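Protein kinase, putative (PDB 6TLY) is a kinetoplastid kinetochore protein, KKT2, whose zinc-binding central domain, the part crystallised here, probably serves centromere localisation, while the full-length protein is probably a serine/threonine kinase. Local coordinates at residues 11-16 and 78-83; 28-33 and 55-60. One frame throughout, in Å; residues are numbered along the deposited sequence.

From the N terminus the chain first lays down 11-16, the loop ahead of strand 18-20, which 78-83 meets some sixty residues later, closing interaction 1. Between them, 28-33 meets 55-60 and closes the shorter loop of interaction 2, so the second contact lies wholly within the span of the first. Interaction 2 joins the two-stranded hairpin of strand 30-31 to strand 56-59 around one zinc ion, inside the C1-like part. Interaction 1 ties that part to the C-terminal C2H2-type finger. The two share a border: the Y56 ring packs against C11, M12 and P83, and P83 also touches N33.

Interaction 1: residues 11-16 and 78-83; sequences CMNRHK and CGKKFP. With ZN (zinc ion), chain B; ZN (zinc ion), chain D; SO4 (sulfate ion), chain F.
The carboxamide of N13 bonds to the backbone of K81 through both of its ends. OD1 accepts the amide of K81, with N13 OD1 2.9 Å from K81 N, the donor in the carbonyl plane and on a lone pair, and the bond nearly straight, N-H...O 164°. ND2 donates to the carbonyl of the same residue, N13 ND2 lying 2.9 Å from K81 O, again on a lone pair though tilted somewhat from the amide plane. With CG beside the backbone N (chi1 -62°), the carboxamide is carried to the K81 backbone. N13 lies within a type I turn from C11 to R14; C11 SG at the start of the turn and H15 ND1 just after it bind one zinc ion, with C51 and C54 completing the site. C11 SG also accepts the amide of H15 at 3.3 Å from H15 N.

Packing spreads out from the amide. K80 crosses the N13 side chain at about a right angle, its CG 3.5 Å from N13 ND2, while its ammonium group bonds to the carbonyl of K53. Farther along the strand, M12 SD meets the F82-P83 peptide, 3.3 Å from P83 N. K81 CD lies 3.6 Å from M12 O. C78, next to this strand, binds a different zinc ion with C75, H91 and C95, and the F82 ring meets that of H91.

A two-bond clasp of this kind fixes the rotation of the amide and occupies both backbone polar groups, N-H and C=O, of K81. Since N13 sits between two zinc ligands in sequence, the clasp sets the zinc loop of the C1-like part firmly against the strand of the C2H2-type finger, one metal-stabilised unit against another.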
ATOM      1  N   CYS A  11      -0.444  -4.152  -5.277  1.00 22.58           N
ATOM      2  CA  CYS A  11       0.241  -3.962  -3.984  1.00 22.69           C
ATOM      3  C   CYS A  11       1.375  -4.991  -3.843  1.00 22.86           C
ATOM      4  O   CYS A  11       1.625  -5.734  -4.747  1.00 23.62           O
ATOM      5  CB  CYS A  11      -0.754  -4.149  -2.854  1.00 22.75           C
ATOM      6  SG  CYS A  11      -1.215  -5.884  -2.707  1.00 23.25           S
ATOM      7  N   MET A  12       2.038  -5.027  -2.695  1.00 22.49           N
ATOM      8  CA  MET A  12       3.149  -5.967  -2.511  1.00 23.11           C
ATOM      9  C   MET A  12       2.685  -7.419  -2.474  1.00 23.22           C
ATOM     10  O   MET A  12       3.511  -8.313  -2.686  1.00 23.51           O
ATOM     11  CB  MET A  12       3.929  -5.690  -1.205  1.00 23.87           C
ATOM     12  CG  MET A  12       4.289  -4.245  -0.994  1.00 26.64           C
ATOM     13  SD  MET A  12       5.151  -4.020   0.578  1.00 26.76           S
ATOM     14  CE  MET A  12       6.813  -4.352   0.065  1.00 26.39           C
ATOM     15  N   ASN A  13       1.403  -7.660  -2.146  1.00 22.01           N
ATOM     16  CA  ASN A  13       0.861  -9.009  -2.066  1.00 23.21           C
ATOM     17  C   ASN A  13      -0.015  -9.392  -3.266  1.00 24.96           C
ATOM     18  O   ASN A  13      -0.914 -10.216  -3.134  1.00 25.16           O
ATOM     19  CB  ASN A  13       0.137  -9.197  -0.741  1.00 23.11           C
ATOM     20  CG  ASN A  13       1.121  -9.026   0.398  1.00 23.68           C
ATOM     21  OD1 ASN A  13       2.074  -9.801   0.527  1.00 23.21           O
ATOM     22  ND2 ASN A  13       0.955  -7.993   1.221  1.00 22.87           N
ATOM     23  N   ARG A  14       0.256  -8.759  -4.413  1.00 25.50           N
ATOM     24  CA  ARG A  14      -0.338  -8.973  -5.728  1.00 27.02           C
ATOM     25  C   ARG A  14      -1.864  -8.769  -5.826  1.00 26.90           C
ATOM     26  O   ARG A  14      -2.479  -9.394  -6.678  1.00 28.27           O
ATOM     27  CB  ARG A  14       0.064 -10.352  -6.283  1.00 29.56           C
ATOM     28  CG  ARG A  14       1.576 -10.476  -6.383  1.00 35.42           C
ATOM     29  CD  ARG A  14       2.047 -11.747  -7.079  1.00 40.61           C
ATOM     30  NE  ARG A  14       3.510 -11.829  -7.101  1.00 45.05           N
ATOM     31  CZ  ARG A  14       4.283 -11.221  -7.999  1.00 48.83           C
ATOM     32  NH1 ARG A  14       3.741 -10.484  -8.964  1.00 48.50           N
ATOM     33  NH2 ARG A  14       5.604 -11.340  -7.935  1.00 49.23           N
ATOM     34  N   HIS A  15      -2.431  -7.851  -5.049  1.00 24.91           N
ATOM     35  CA  HIS A  15      -3.867  -7.505  -5.182  1.00 24.21           C
ATOM     36  C   HIS A  15      -3.968  -6.268  -6.070  1.00 24.56           C
ATOM     37  O   HIS A  15      -3.038  -5.471  -6.080  1.00 24.15           O
ATOM     38  CB  HIS A  15      -4.534  -7.152  -3.849  1.00 24.12           C
ATOM     39  CG  HIS A  15      -4.351  -8.148  -2.763  1.00 26.30           C
ATOM     40  ND1 HIS A  15      -3.671  -7.869  -1.629  1.00 26.29           N
ATOM     41  CD2 HIS A  15      -4.753  -9.424  -2.649  1.00 28.08           C
ATOM     42  CE1 HIS A  15      -3.646  -8.924  -0.867  1.00 28.09           C
ATOM     43  NE2 HIS A  15      -4.291  -9.890  -1.463  1.00 28.66           N
ATOM     44  N   LYS A  16      -5.088  -6.114  -6.755  1.00 24.93           N
ATOM     45  CA  LYS A  16      -5.283  -4.898  -7.574  1.00 26.24           C
ATOM     46  C   LYS A  16      -5.533  -3.717  -6.620  1.00 26.73           C
ATOM     47  O   LYS A  16      -6.212  -3.893  -5.645  1.00 28.37           O
ATOM     48  CB  LYS A  16      -6.420  -5.102  -8.580  1.00 29.28           C
ATOM     49  CG  LYS A  16      -7.059  -3.817  -9.088  1.00 35.23           C
ATOM     50  CD  LYS A  16      -7.875  -3.897 -10.332  1.00 41.43           C
ATOM     51  CE  LYS A  16      -8.450  -2.545 -10.703  1.00 46.91           C
ATOM     52  NZ  LYS A  16      -8.841  -2.470 -12.128  1.00 49.69           N
ATOM     53  N   CYS A  78       1.795 -15.709   8.356  1.00 29.11           N
ATOM     54  CA  CYS A  78       0.914 -15.825   7.181  1.00 29.44           C
ATOM     55  C   CYS A  78       1.605 -15.582   5.835  1.00 29.90           C
ATOM     56  O   CYS A  78       0.997 -15.815   4.793  1.00 30.75           O
ATOM     57  CB  CYS A  78      -0.311 -14.932   7.336  1.00 29.29           C
ATOM     58  SG  CYS A  78       0.047 -13.155   7.279  1.00 28.19           S
ATOM     59  N   GLY A  79       2.832 -15.076   5.857  1.00 28.92           N
ATOM     60  CA  GLY A  79       3.609 -14.796   4.660  1.00 27.85           C
ATOM     61  C   GLY A  79       3.384 -13.418   4.054  1.00 26.06           C
ATOM     62  O   GLY A  79       4.038 -13.067   3.083  1.00 25.31           O
ATOM     63  N   LYS A  80       2.446 -12.644   4.583  1.00 25.06           N
ATOM     64  CA  LYS A  80       2.114 -11.314   4.050  1.00 25.30           C
ATOM     65  C   LYS A  80       3.315 -10.349   4.101  1.00 23.83           C
ATOM     66  O   LYS A  80       4.035 -10.319   5.100  1.00 23.64           O
ATOM     67  CB  LYS A  80       0.946 -10.744   4.851  1.00 28.18           C
ATOM     68  CG  LYS A  80       0.113  -9.702   4.147  1.00 34.78           C
ATOM     69  CD  LYS A  80      -1.224  -9.579   4.880  1.00 41.42           C
ATOM     70  CE  LYS A  80      -2.198  -8.661   4.180  1.00 46.82           C
ATOM     71  NZ  LYS A  80      -3.182  -8.090   5.148  1.00 50.05           N
ATOM     72  N   LYS A  81       3.512  -9.573   3.024  1.00 22.65           N
ATOM     73  CA  LYS A  81       4.584  -8.588   2.863  1.00 22.64           C
ATOM     74  C   LYS A  81       4.107  -7.186   3.228  1.00 21.28           C
ATOM     75  O   LYS A  81       2.957  -6.811   2.940  1.00 20.42           O
ATOM     76  CB  LYS A  81       5.102  -8.572   1.417  1.00 24.96           C
ATOM     77  CG  LYS A  81       5.649  -9.920   0.944  1.00 29.97           C
ATOM     78  CD  LYS A  81       5.906  -9.891  -0.554  1.00 36.18           C
ATOM     79  CE  LYS A  81       6.154 -11.278  -1.106  1.00 40.85           C
ATOM     80  NZ  LYS A  81       7.277 -11.954  -0.407  1.00 44.67           N
ATOM     81  N   PHE A  82       5.016  -6.399   3.823  1.00 20.84           N
ATOM     82  CA  PHE A  82       4.763  -5.026   4.274  1.00 21.33           C
ATOM     83  C   PHE A  82       5.937  -4.105   3.887  1.00 21.04           C
ATOM     84  O   PHE A  82       7.084  -4.547   3.789  1.00 20.95           O
ATOM     85  CB  PHE A  82       4.559  -5.002   5.800  1.00 22.02           C
ATOM     86  CG  PHE A  82       3.385  -5.847   6.220  1.00 24.28           C
ATOM     87  CD1 PHE A  82       2.092  -5.355   6.137  1.00 25.75           C
ATOM     88  CD2 PHE A  82       3.568  -7.145   6.659  1.00 25.16           C
ATOM     89  CE1 PHE A  82       1.005  -6.154   6.456  1.00 26.78           C
ATOM     90  CE2 PHE A  82       2.475  -7.936   6.996  1.00 27.02           C
ATOM     91  CZ  PHE A  82       1.204  -7.436   6.893  1.00 26.49           C
ATOM     92  N   PRO A  83       5.666  -2.812   3.647  1.00 21.04           N
ATOM     93  CA  PRO A  83       6.757  -1.904   3.256  1.00 21.24           C
ATOM     94  C   PRO A  83       7.623  -1.396   4.411  1.00 22.06           C
ATOM     95  O   PRO A  83       8.625  -0.728   4.147  1.00 23.25           O
ATOM     96  CB  PRO A  83       6.008  -0.747   2.584  1.00 21.40           C
ATOM     97  CG  PRO A  83       4.717  -0.670   3.360  1.00 22.23           C
ATOM     98  CD  PRO A  83       4.362  -2.122   3.672  1.00 21.22           C
TER
HETATM   99 ZN    ZN B 701      -2.973  -6.026  -0.997  0.66 24.49          ZN
HETATM  100 ZN    ZN D 703       0.399 -12.444   9.457  0.56 27.27          ZN
HETATM  101  S   SO4 F 705      -6.769 -12.849  -1.620  0.50 44.15           S
HETATM  102  O1  SO4 F 705      -7.873 -13.802  -1.463  0.50 44.18           O
HETATM  103  O2  SO4 F 705      -6.990 -12.031  -2.811  0.50 43.77           O
HETATM  104  O3  SO4 F 705      -5.496 -13.550  -1.778  0.50 44.02           O
HETATM  105  O4  SO4 F 705      -6.715 -11.988  -0.432  0.50 44.04           O

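Interaction 2: residues 28-33 and 55-60; sequences KGFDCN and DYDVCN. With ZN (zinc ion), chain C.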
ATOM      1  N   LYS A  28      -6.404  12.304   6.904  1.00 37.62           N
ATOM      2  CA  LYS A  28      -5.103  12.642   7.496  1.00 38.03           C
ATOM      3  C   LYS A  28      -3.925  12.555   6.508  1.00 37.23           C
ATOM      4  O   LYS A  28      -2.847  13.069   6.791  1.00 38.48           O
ATOM      5  CB  LYS A  28      -4.813  11.746   8.712  1.00 40.78           C
ATOM      6  N   GLY A  29      -4.125  11.898   5.385  1.00 35.41           N
ATOM      7  CA  GLY A  29      -3.061  11.726   4.411  1.00 33.84           C
ATOM      8  C   GLY A  29      -2.108  10.623   4.818  1.00 31.39           C
ATOM      9  O   GLY A  29      -2.343   9.903   5.798  1.00 31.83           O
ATOM     10  N   PHE A  30      -1.018  10.493   4.073  1.00 28.28           N
ATOM     11  CA  PHE A  30      -0.045   9.439   4.330  1.00 26.34           C
ATOM     12  C   PHE A  30       1.270   9.814   3.713  1.00 24.00           C
ATOM     13  O   PHE A  30       1.324  10.702   2.867  1.00 24.03           O
ATOM     14  CB  PHE A  30      -0.535   8.118   3.684  1.00 26.05           C
ATOM     15  CG  PHE A  30      -0.627   8.163   2.171  1.00 25.84           C
ATOM     16  CD1 PHE A  30      -1.722   8.722   1.544  1.00 26.51           C
ATOM     17  CD2 PHE A  30       0.403   7.679   1.381  1.00 26.81           C
ATOM     18  CE1 PHE A  30      -1.792   8.775   0.162  1.00 27.03           C
ATOM     19  CE2 PHE A  30       0.335   7.749  -0.004  1.00 27.05           C
ATOM     20  CZ  PHE A  30      -0.761   8.291  -0.599  1.00 26.73           C
ATOM     21  N   ASP A  31       2.325   9.100   4.081  1.00 22.31           N
ATOM     22  CA  ASP A  31       3.608   9.243   3.428  1.00 22.58           C
ATOM     23  C   ASP A  31       3.658   8.049   2.476  1.00 22.27           C
ATOM     24  O   ASP A  31       3.537   6.891   2.930  1.00 21.68           O
ATOM     25  CB  ASP A  31       4.737   9.161   4.456  1.00 25.27           C
ATOM     26  CG  ASP A  31       4.754  10.352   5.395  1.00 32.96           C
ATOM     27  OD1 ASP A  31       4.518  11.490   4.919  1.00 32.90           O
ATOM     28  OD2 ASP A  31       4.998  10.150   6.608  1.00 37.52           O
ATOM     29  N   CYS A  32       3.891   8.279   1.149  1.00 21.76           N
ATOM     30  CA  CYS A  32       3.947   7.186   0.165  1.00 21.73           C
ATOM     31  C   CYS A  32       4.744   6.010   0.653  1.00 21.06           C
ATOM     32  O   CYS A  32       5.869   6.210   1.110  1.00 21.44           O
ATOM     33  CB  CYS A  32       4.477   7.656  -1.184  1.00 22.66           C
ATOM     34  SG  CYS A  32       4.548   6.336  -2.420  1.00 22.89           S
ATOM     35  N   ASN A  33       4.150   4.815   0.617  1.00 19.69           N
ATOM     36  CA  ASN A  33       4.837   3.644   1.148  1.00 19.64           C
ATOM     37  C   ASN A  33       6.070   3.226   0.319  1.00 21.25           C
ATOM     38  O   ASN A  33       6.877   2.427   0.802  1.00 22.34           O
ATOM     39  CB  ASN A  33       3.882   2.513   1.325  1.00 18.80           C
ATOM     40  CG  ASN A  33       2.768   2.737   2.332  1.00 20.54           C
ATOM     41  OD1 ASN A  33       1.972   1.844   2.558  1.00 21.31           O
ATOM     42  ND2 ASN A  33       2.678   3.918   2.977  1.00 20.67           N
ATOM     43  N   ASP A  55      -3.349  -2.380   3.859  1.00 23.89           N
ATOM     44  CA  ASP A  55      -3.045  -1.040   4.424  1.00 23.19           C
ATOM     45  C   ASP A  55      -1.793  -0.512   3.690  1.00 22.94           C
ATOM     46  O   ASP A  55      -0.776  -0.206   4.314  1.00 23.13           O
ATOM     47  CB  ASP A  55      -2.812  -1.067   5.948  1.00 24.58           C
ATOM     48  CG  ASP A  55      -2.554   0.321   6.511  1.00 28.70           C
ATOM     49  OD1 ASP A  55      -3.140   1.288   5.991  1.00 29.23           O
ATOM     50  OD2 ASP A  55      -1.752   0.438   7.455  1.00 31.38           O
ATOM     51  N   TYR A  56      -1.863  -0.542   2.369  1.00 21.49           N
ATOM     52  CA  TYR A  56      -0.753  -0.146   1.481  1.00 20.80           C
ATOM     53  C   TYR A  56      -1.199   1.064   0.669  1.00 21.30           C
ATOM     54  O   TYR A  56      -2.138   0.946  -0.063  1.00 21.91           O
ATOM     55  CB  TYR A  56      -0.395  -1.306   0.564  1.00 20.35           C
ATOM     56  CG  TYR A  56       0.819  -1.107  -0.293  1.00 20.00           C
ATOM     57  CD1 TYR A  56       2.073  -0.981   0.261  1.00 20.76           C
ATOM     58  CD2 TYR A  56       0.714  -1.071  -1.665  1.00 20.55           C
ATOM     59  CE1 TYR A  56       3.202  -0.841  -0.523  1.00 21.44           C
ATOM     60  CE2 TYR A  56       1.831  -0.931  -2.464  1.00 21.09           C
ATOM     61  CZ  TYR A  56       3.078  -0.802  -1.897  1.00 21.81           C
ATOM     62  OH  TYR A  56       4.160  -0.679  -2.698  1.00 23.14           O
ATOM     63  N   ASP A  57      -0.504   2.173   0.865  1.00 19.88           N
ATOM     64  CA  ASP A  57      -0.796   3.459   0.225  1.00 20.09           C
ATOM     65  C   ASP A  57       0.354   3.914  -0.628  1.00 20.08           C
ATOM     66  O   ASP A  57       1.469   3.995  -0.134  1.00 20.45           O
ATOM     67  CB  ASP A  57      -0.952   4.531   1.310  1.00 22.20           C
ATOM     68  CG  ASP A  57      -2.146   4.310   2.182  1.00 26.66           C
ATOM     69  OD1 ASP A  57      -3.201   3.950   1.643  1.00 26.75           O
ATOM     70  OD2 ASP A  57      -2.012   4.463   3.424  1.00 28.08           O
ATOM     71  N   VAL A  58       0.089   4.178  -1.873  1.00 19.50           N
ATOM     72  CA  VAL A  58       1.141   4.696  -2.806  0.50 19.94           C
ATOM     73  C   VAL A  58       0.679   5.966  -3.612  1.00 20.21           C
ATOM     74  O   VAL A  58      -0.530   6.199  -4.132  1.00 20.74           O
ATOM     75  CB  VAL A  58       1.596   3.555  -3.736  0.50 20.95           C
ATOM     76  CG1 VAL A  58       0.489   3.076  -4.646  0.50 20.86           C
ATOM     77  CG2 VAL A  58       2.822   3.907  -4.547  0.50 21.93           C
ATOM     78  N   CYS A  59       1.653   6.855  -3.889  1.00 20.02           N
ATOM     79  CA  CYS A  59       1.346   8.057  -4.696  1.00 20.54           C
ATOM     80  C   CYS A  59       1.118   7.629  -6.173  1.00 20.98           C
ATOM     81  O   CYS A  59       1.526   6.535  -6.566  1.00 20.49           O
ATOM     82  CB  CYS A  59       2.456   9.115  -4.572  1.00 21.25           C
ATOM     83  SG  CYS A  59       3.989   8.735  -5.479  1.00 23.60           S
ATOM     84  N   ASN A  60       0.480   8.494  -6.994  1.00 21.43           N
ATOM     85  CA  ASN A  60       0.223   8.137  -8.383  1.00 22.95           C
ATOM     86  C   ASN A  60       1.521   7.906  -9.162  1.00 24.26           C
ATOM     87  O   ASN A  60       1.539   7.058 -10.049  1.00 24.27           O
ATOM     88  CB  ASN A  60      -0.629   9.189  -9.072  1.00 25.24           C
ATOM     89  CG  ASN A  60      -0.048  10.579  -8.984  1.00 29.38           C
ATOM     90  OD1 ASN A  60       0.027  11.181  -7.911  1.00 29.63           O
ATOM     91  ND2 ASN A  60       0.375  11.131 -10.125  1.00 31.91           N
TER
HETATM   92 ZN    ZN C 702       5.546   7.541  -4.206  0.69 24.18          ZN
HETATM   93  O   HOH W   1       0.388   4.478   4.854  1.00 24.70           O
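The F30 ring takes the CB of D57 over one face, 3.4 Å above its plane and offset toward the rim, a CH-pi contact with D57 CB 3.8 Å from the centroid of the F30 ring. At the ring edge, near its plane, comes the backbone N of C59. The D57 carboxylate plane is turned 42° from the ring.

N33, three residues after F30, bonds to D57 as well. Its backbone N gives a bond to D57 O, with N33 N 2.9 Å from D57 O. Its side-chain OD1 takes the amide in return, D57 N standing 3.0 Å from N33 OD1 but well above the carbonyl plane; K87 supplies OD1 with a second donor. ND2 binds D31 O and a water that donates to D57 OD2, so the amide is held at both ends. An alanine in place of N33 would probably leave D57 N without its acceptor, and D31 O and the bridging water without the ND2 donor, while the backbone bond to D57 O would be kept.

C32 SG, anti to its backbone N (chi1 -180°), does double duty: it binds zinc and accepts the amide of C59, with C59 N 3.3 Å from C32 SG and the bond close to straight. C59 SG meets the same metal at 2.3 Å from the zinc ion, and C35 and C62 complete the four-cysteine site. Residues 30-33 run about perpendicular to 55-59, and strand 30-31 pairs with strand 38-39. M48 of strand 48-51 packs beside F30 and D57, R50 of that strand salt-bridges D57, and C59 caps the start of helix 60-65.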